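Local coordinates for sister chromatid cohesion protein (Chaetomium thermophilum, PDB 5T8V), which probably helps load the cohesin ring onto chromatin, acting as the HEAT-repeat C-terminal part of the Scc2 cohesin loader, at residues P1022-L1033 against F1056-L1067. Residues are numbered along the deposited sequence; the frame is centred on the assembly and turned at random.
Sequences PSWPLDVRKPAL and FQQVFDDQIPIL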
loop_
_atom_site.group_PDB
_atom_site.type_symbol
_atom_site.label_atom_id
_atom_site.label_comp_id
_atom_site.label_asym_id
_atom_site.label_seq_id
_atom_site.Cartn_x
_atom_site.Cartn_y
_atom_site.Cartn_z
ATOM N N PRO A 1022 -46.770 44.186 -19.810
ATOM C CA PRO A 1022 -47.462 42.915 -20.079
ATOM C C PRO A 1022 -48.417 42.982 -21.256
ATOM O O PRO A 1022 -48.852 41.927 -21.735
ATOM C CB PRO A 1022 -48.209 42.635 -18.768
ATOM C CG PRO A 1022 -48.384 43.974 -18.140
ATOM C CD PRO A 1022 -47.169 44.768 -18.517
ATOM N N SER A 1023 -48.754 44.180 -21.737
ATOM C CA SER A 1023 -49.659 44.303 -22.872
ATOM C C SER A 1023 -49.073 43.702 -24.142
ATOM O O SER A 1023 -49.826 43.389 -25.071
ATOM C CB SER A 1023 -50.001 45.774 -23.103
ATOM O OG SER A 1023 -50.453 46.381 -21.905
ATOM N N TRP A 1024 -47.757 43.536 -24.203
ATOM C CA TRP A 1024 -47.094 42.968 -25.366
ATOM C C TRP A 1024 -46.921 41.465 -25.202
ATOM O O TRP A 1024 -46.969 40.940 -24.085
ATOM C CB TRP A 1024 -45.731 43.628 -25.560
ATOM C CG TRP A 1024 -45.810 45.104 -25.782
ATOM C CD1 TRP A 1024 -45.765 46.081 -24.831
ATOM C CD2 TRP A 1024 -45.952 45.776 -27.041
ATOM N NE1 TRP A 1024 -45.868 47.318 -25.419
ATOM C CE2 TRP A 1024 -45.984 47.159 -26.774
ATOM C CE3 TRP A 1024 -46.055 45.342 -28.366
ATOM C CZ2 TRP A 1024 -46.114 48.109 -27.782
ATOM C CZ3 TRP A 1024 -46.184 46.287 -29.365
ATOM C CH2 TRP A 1024 -46.212 47.655 -29.069
ATOM N N PRO A 1025 -46.717 40.734 -26.303
ATOM C CA PRO A 1025 -46.455 39.294 -26.183
ATOM C C PRO A 1025 -45.109 39.015 -25.536
ATOM O O PRO A 1025 -44.348 39.943 -25.248
ATOM C CB PRO A 1025 -46.500 38.803 -27.635
ATOM C CG PRO A 1025 -46.176 40.001 -28.451
ATOM C CD PRO A 1025 -46.747 41.174 -27.709
ATOM N N LEU A 1026 -44.802 37.739 -25.306
ATOM C CA LEU A 1026 -43.567 37.390 -24.616
ATOM C C LEU A 1026 -42.356 37.531 -25.532
ATOM O O LEU A 1026 -41.290 37.981 -25.090
ATOM C CB LEU A 1026 -43.665 35.964 -24.069
ATOM C CG LEU A 1026 -42.840 35.637 -22.822
ATOM C CD1 LEU A 1026 -43.268 36.492 -21.638
ATOM C CD2 LEU A 1026 -42.972 34.162 -22.477
ATOM N N ASP A 1027 -42.502 37.163 -26.807
ATOM C CA ASP A 1027 -41.404 37.302 -27.758
ATOM C C ASP A 1027 -40.956 38.749 -27.911
ATOM O O ASP A 1027 -39.858 38.994 -28.424
ATOM C CB ASP A 1027 -41.814 36.743 -29.122
ATOM C CG ASP A 1027 -42.013 35.240 -29.103
ATOM O OD1 ASP A 1027 -41.440 34.571 -28.215
ATOM O OD2 ASP A 1027 -42.740 34.726 -29.981
ATOM N N VAL A 1028 -41.775 39.706 -27.487
ATOM C CA VAL A 1028 -41.421 41.121 -27.524
ATOM C C VAL A 1028 -40.901 41.595 -26.174
ATOM O O VAL A 1028 -39.889 42.292 -26.099
ATOM C CB VAL A 1028 -42.635 41.958 -27.983
ATOM C CG1 VAL A 1028 -42.343 43.453 -27.877
ATOM C CG2 VAL A 1028 -43.014 41.592 -29.410
ATOM N N ARG A 1029 -41.589 41.226 -25.091
ATOM C CA ARG A 1029 -41.148 41.636 -23.764
ATOM C C ARG A 1029 -39.761 41.099 -23.444
ATOM O O ARG A 1029 -39.002 41.745 -22.712
ATOM C CB ARG A 1029 -42.147 41.163 -22.707
ATOM C CG ARG A 1029 -43.500 41.851 -22.767
ATOM C CD ARG A 1029 -44.423 41.329 -21.679
ATOM N NE ARG A 1029 -43.961 41.704 -20.344
ATOM C CZ ARG A 1029 -44.445 41.201 -19.212
ATOM N NH1 ARG A 1029 -45.408 40.288 -19.242
ATOM N NH2 ARG A 1029 -43.962 41.607 -18.046
ATOM N N LYS A 1030 -39.404 39.921 -23.979
ATOM C CA LYS A 1030 -38.095 39.352 -23.657
ATOM C C LYS A 1030 -36.967 40.199 -24.229
ATOM O O LYS A 1030 -36.178 40.762 -23.450
ATOM C CB LYS A 1030 -38.023 37.895 -24.123
ATOM C CG LYS A 1030 -36.648 37.269 -23.919
ATOM C CD LYS A 1030 -36.563 35.861 -24.475
ATOM C CE LYS A 1030 -35.140 35.326 -24.396
ATOM N NZ LYS A 1030 -34.178 36.162 -25.171
ATOM N N PRO A 1031 -36.825 40.345 -25.550
ATOM C CA PRO A 1031 -35.679 41.104 -26.076
ATOM C C PRO A 1031 -35.678 42.566 -25.667
ATOM O O PRO A 1031 -34.612 43.196 -25.685
ATOM C CB PRO A 1031 -35.819 40.942 -27.595
ATOM C CG PRO A 1031 -37.260 40.668 -27.815
ATOM C CD PRO A 1031 -37.715 39.881 -26.630
ATOM N N ALA A 1032 -36.831 43.126 -25.300
ATOM C CA ALA A 1032 -36.862 44.490 -24.780
ATOM C C ALA A 1032 -36.168 44.569 -23.427
ATOM O O ALA A 1032 -35.266 45.392 -23.221
ATOM C CB ALA A 1032 -38.307 44.978 -24.672
ATOM N N LEU A 1033 -36.578 43.712 -22.488
ATOM C CA LEU A 1033 -35.935 43.682 -21.180
ATOM C C LEU A 1033 -34.461 43.319 -21.303
ATOM O O LEU A 1033 -33.616 43.860 -20.581
ATOM C CB LEU A 1033 -36.667 42.703 -20.263
ATOM C CG LEU A 1033 -38.034 43.209 -19.797
ATOM C CD1 LEU A 1033 -38.861 42.068 -19.242
ATOM C CD2 LEU A 1033 -37.881 44.312 -18.756
ATOM N N PHE A 1056 -39.046 46.543 -14.136
ATOM C CA PHE A 1056 -38.438 45.477 -13.346
ATOM C C PHE A 1056 -39.401 44.978 -12.274
ATOM O O PHE A 1056 -39.608 43.767 -12.123
ATOM C CB PHE A 1056 -37.133 45.968 -12.712
ATOM C CG PHE A 1056 -35.979 46.094 -13.681
ATOM C CD1 PHE A 1056 -36.132 45.805 -15.030
ATOM C CD2 PHE A 1056 -34.730 46.495 -13.232
ATOM C CE1 PHE A 1056 -35.067 45.920 -15.904
ATOM C CE2 PHE A 1056 -33.662 46.611 -14.104
ATOM C CZ PHE A 1056 -33.832 46.323 -15.439
ATOM N N GLN A 1057 -40.001 45.899 -11.516
ATOM C CA GLN A 1057 -41.016 45.505 -10.545
ATOM C C GLN A 1057 -42.141 44.730 -11.217
ATOM O O GLN A 1057 -42.634 43.737 -10.670
ATOM C CB GLN A 1057 -41.570 46.737 -9.829
ATOM C CG GLN A 1057 -40.741 47.197 -8.638
ATOM C CD GLN A 1057 -40.804 46.230 -7.470
ATOM O OE1 GLN A 1057 -41.324 45.120 -7.593
ATOM N NE2 GLN A 1057 -40.277 46.650 -6.326
ATOM N N GLN A 1058 -42.561 45.170 -12.405
ATOM C CA GLN A 1058 -43.581 44.433 -13.144
ATOM C C GLN A 1058 -43.113 43.017 -13.450
ATOM O O GLN A 1058 -43.877 42.054 -13.306
ATOM C CB GLN A 1058 -43.926 45.177 -14.434
ATOM C CG GLN A 1058 -45.147 44.632 -15.166
ATOM C CD GLN A 1058 -46.422 44.709 -14.341
ATOM O OE1 GLN A 1058 -47.263 43.813 -14.402
ATOM N NE2 GLN A 1058 -46.577 45.784 -13.575
ATOM N N VAL A 1059 -41.855 42.870 -13.869
ATOM C CA VAL A 1059 -41.300 41.550 -14.162
ATOM C C VAL A 1059 -41.393 40.659 -12.930
ATOM O O VAL A 1059 -41.966 39.563 -12.971
ATOM C CB VAL A 1059 -39.848 41.680 -14.653
ATOM C CG1 VAL A 1059 -39.113 40.346 -14.576
ATOM C CG2 VAL A 1059 -39.818 42.208 -16.076
ATOM N N PHE A 1060 -40.821 41.118 -11.814
ATOM C CA PHE A 1060 -40.815 40.302 -10.605
ATOM C C PHE A 1060 -42.228 39.994 -10.128
ATOM O O PHE A 1060 -42.473 38.914 -9.577
ATOM C CB PHE A 1060 -40.018 41.005 -9.507
ATOM C CG PHE A 1060 -38.541 41.078 -9.783
ATOM C CD1 PHE A 1060 -37.823 39.935 -10.094
ATOM C CD2 PHE A 1060 -37.874 42.291 -9.740
ATOM C CE1 PHE A 1060 -36.468 40.000 -10.350
ATOM C CE2 PHE A 1060 -36.519 42.362 -9.997
ATOM C CZ PHE A 1060 -35.815 41.216 -10.301
ATOM N N ASP A 1061 -43.170 40.916 -10.334
ATOM C CA ASP A 1061 -44.552 40.656 -9.944
ATOM C C ASP A 1061 -45.176 39.570 -10.812
ATOM O O ASP A 1061 -45.879 38.689 -10.304
ATOM C CB ASP A 1061 -45.375 41.943 -10.024
ATOM C CG ASP A 1061 -45.035 42.928 -8.921
ATOM O OD1 ASP A 1061 -44.519 42.493 -7.870
ATOM O OD2 ASP A 1061 -45.291 44.137 -9.103
ATOM N N ASP A 1062 -44.930 39.615 -12.123
ATOM C CA ASP A 1062 -45.505 38.621 -13.022
ATOM C C ASP A 1062 -44.966 37.220 -12.761
ATOM O O ASP A 1062 -45.601 36.242 -13.170
ATOM C CB ASP A 1062 -45.240 39.018 -14.475
ATOM C CG ASP A 1062 -45.968 40.287 -14.873
ATOM O OD1 ASP A 1062 -46.373 41.047 -13.968
ATOM O OD2 ASP A 1062 -46.131 40.528 -16.089
ATOM N N GLN A 1063 -43.818 37.100 -12.093
ATOM C CA GLN A 1063 -43.233 35.799 -11.762
ATOM C C GLN A 1063 -43.010 34.953 -13.016
ATOM O O GLN A 1063 -43.262 33.747 -13.026
ATOM C CB GLN A 1063 -44.101 35.046 -10.750
ATOM C CG GLN A 1063 -44.013 35.587 -9.331
ATOM C CD GLN A 1063 -44.769 34.729 -8.335
ATOM O OE1 GLN A 1063 -45.706 34.018 -8.697
ATOM N NE2 GLN A 1063 -44.359 34.785 -7.075
ATOM N N ILE A 1064 -42.530 35.586 -14.079
ATOM C CA ILE A 1064 -42.230 34.904 -15.336
ATOM C C ILE A 1064 -40.742 34.573 -15.342
ATOM O O ILE A 1064 -39.918 35.494 -15.234
ATOM C CB ILE A 1064 -42.610 35.765 -16.548
ATOM C CG1 ILE A 1064 -44.120 36.033 -16.545
ATOM C CG2 ILE A 1064 -42.193 35.074 -17.847
ATOM C CD1 ILE A 1064 -44.587 36.999 -17.617
ATOM N N PRO A 1065 -40.348 33.300 -15.474
ATOM C CA PRO A 1065 -38.920 32.960 -15.298
ATOM C C PRO A 1065 -37.977 33.597 -16.312
ATOM O O PRO A 1065 -36.919 34.106 -15.922
ATOM C CB PRO A 1065 -38.918 31.428 -15.408
ATOM C CG PRO A 1065 -40.290 31.021 -15.022
ATOM C CD PRO A 1065 -41.188 32.090 -15.545
ATOM N N ILE A 1066 -38.306 33.566 -17.604
ATOM C CA ILE A 1066 -37.326 33.946 -18.623
ATOM C C ILE A 1066 -37.014 35.438 -18.545
ATOM O O ILE A 1066 -35.845 35.849 -18.513
ATOM C CB ILE A 1066 -37.814 33.532 -20.027
ATOM C CG1 ILE A 1066 -36.783 33.904 -21.098
ATOM C CG2 ILE A 1066 -39.168 34.157 -20.366
ATOM C CD1 ILE A 1066 -35.471 33.159 -20.976
ATOM N N LEU A 1067 -38.044 36.275 -18.510
ATOM C CA LEU A 1067 -37.806 37.711 -18.537
ATOM C C LEU A 1067 -37.470 38.282 -17.166
ATOM O O LEU A 1067 -37.161 39.475 -17.073
ATOM C CB LEU A 1067 -39.007 38.439 -19.150
ATOM C CG LEU A 1067 -40.433 38.081 -18.722
ATOM C CD1 LEU A 1067 -40.787 38.775 -17.434
ATOM C CD2 LEU A 1067 -41.408 38.456 -19.820
#
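Arg1029 reaches from the first turn of helix 1026-1042 to Asp1062 in the last turn of helix 1050-1062, a worked example of a charged pair bridging neighbouring helices in a HEAT-repeat solenoid. Its CB lies 4.0 Å from CD2 of Leu1067. CG stands anti to the carbonyl carbon (chi1 -68°), and the bend at chi3 turns the end of the chain towards the carboxylate. NE is hydrogen-bonded to the backbone oxygen of Ala1020, which with the two bonds to Asp1062 helps fix the rotation of the guanidinium. CD2 of Leu1067 sits over the centre of one face, while CA of Pro1022 lies over the opposite one, nearer the rim. NH1 and NH2 both grip Asp1062 OD2, at 3.2 and 3.1 Å, in an end-on salt bridge. The guanidinium and carboxylate planes lie 76° apart; NH2 approaches OD2 from above the carboxylate plane, whereas NH1 comes nearly in line with the C-O bond.

Apolar contacts flank this pair. Leu1026 CD1 meets Leu1067 CD2, and Leu1033 CD1 touches both Val1059 CG2 and Leu1067 CB. Lys1030 lays its CD and CE across Ile1066 CG1. A methionine in place of Arg1029 would probably leave Asp1062 without its positive mate and the Ala1020 carbonyl without this donor. With its faces covered by carbon, the buried guanidinium ties the loop at Ala1020 and two helices together, its charge probably balanced by Asp1062.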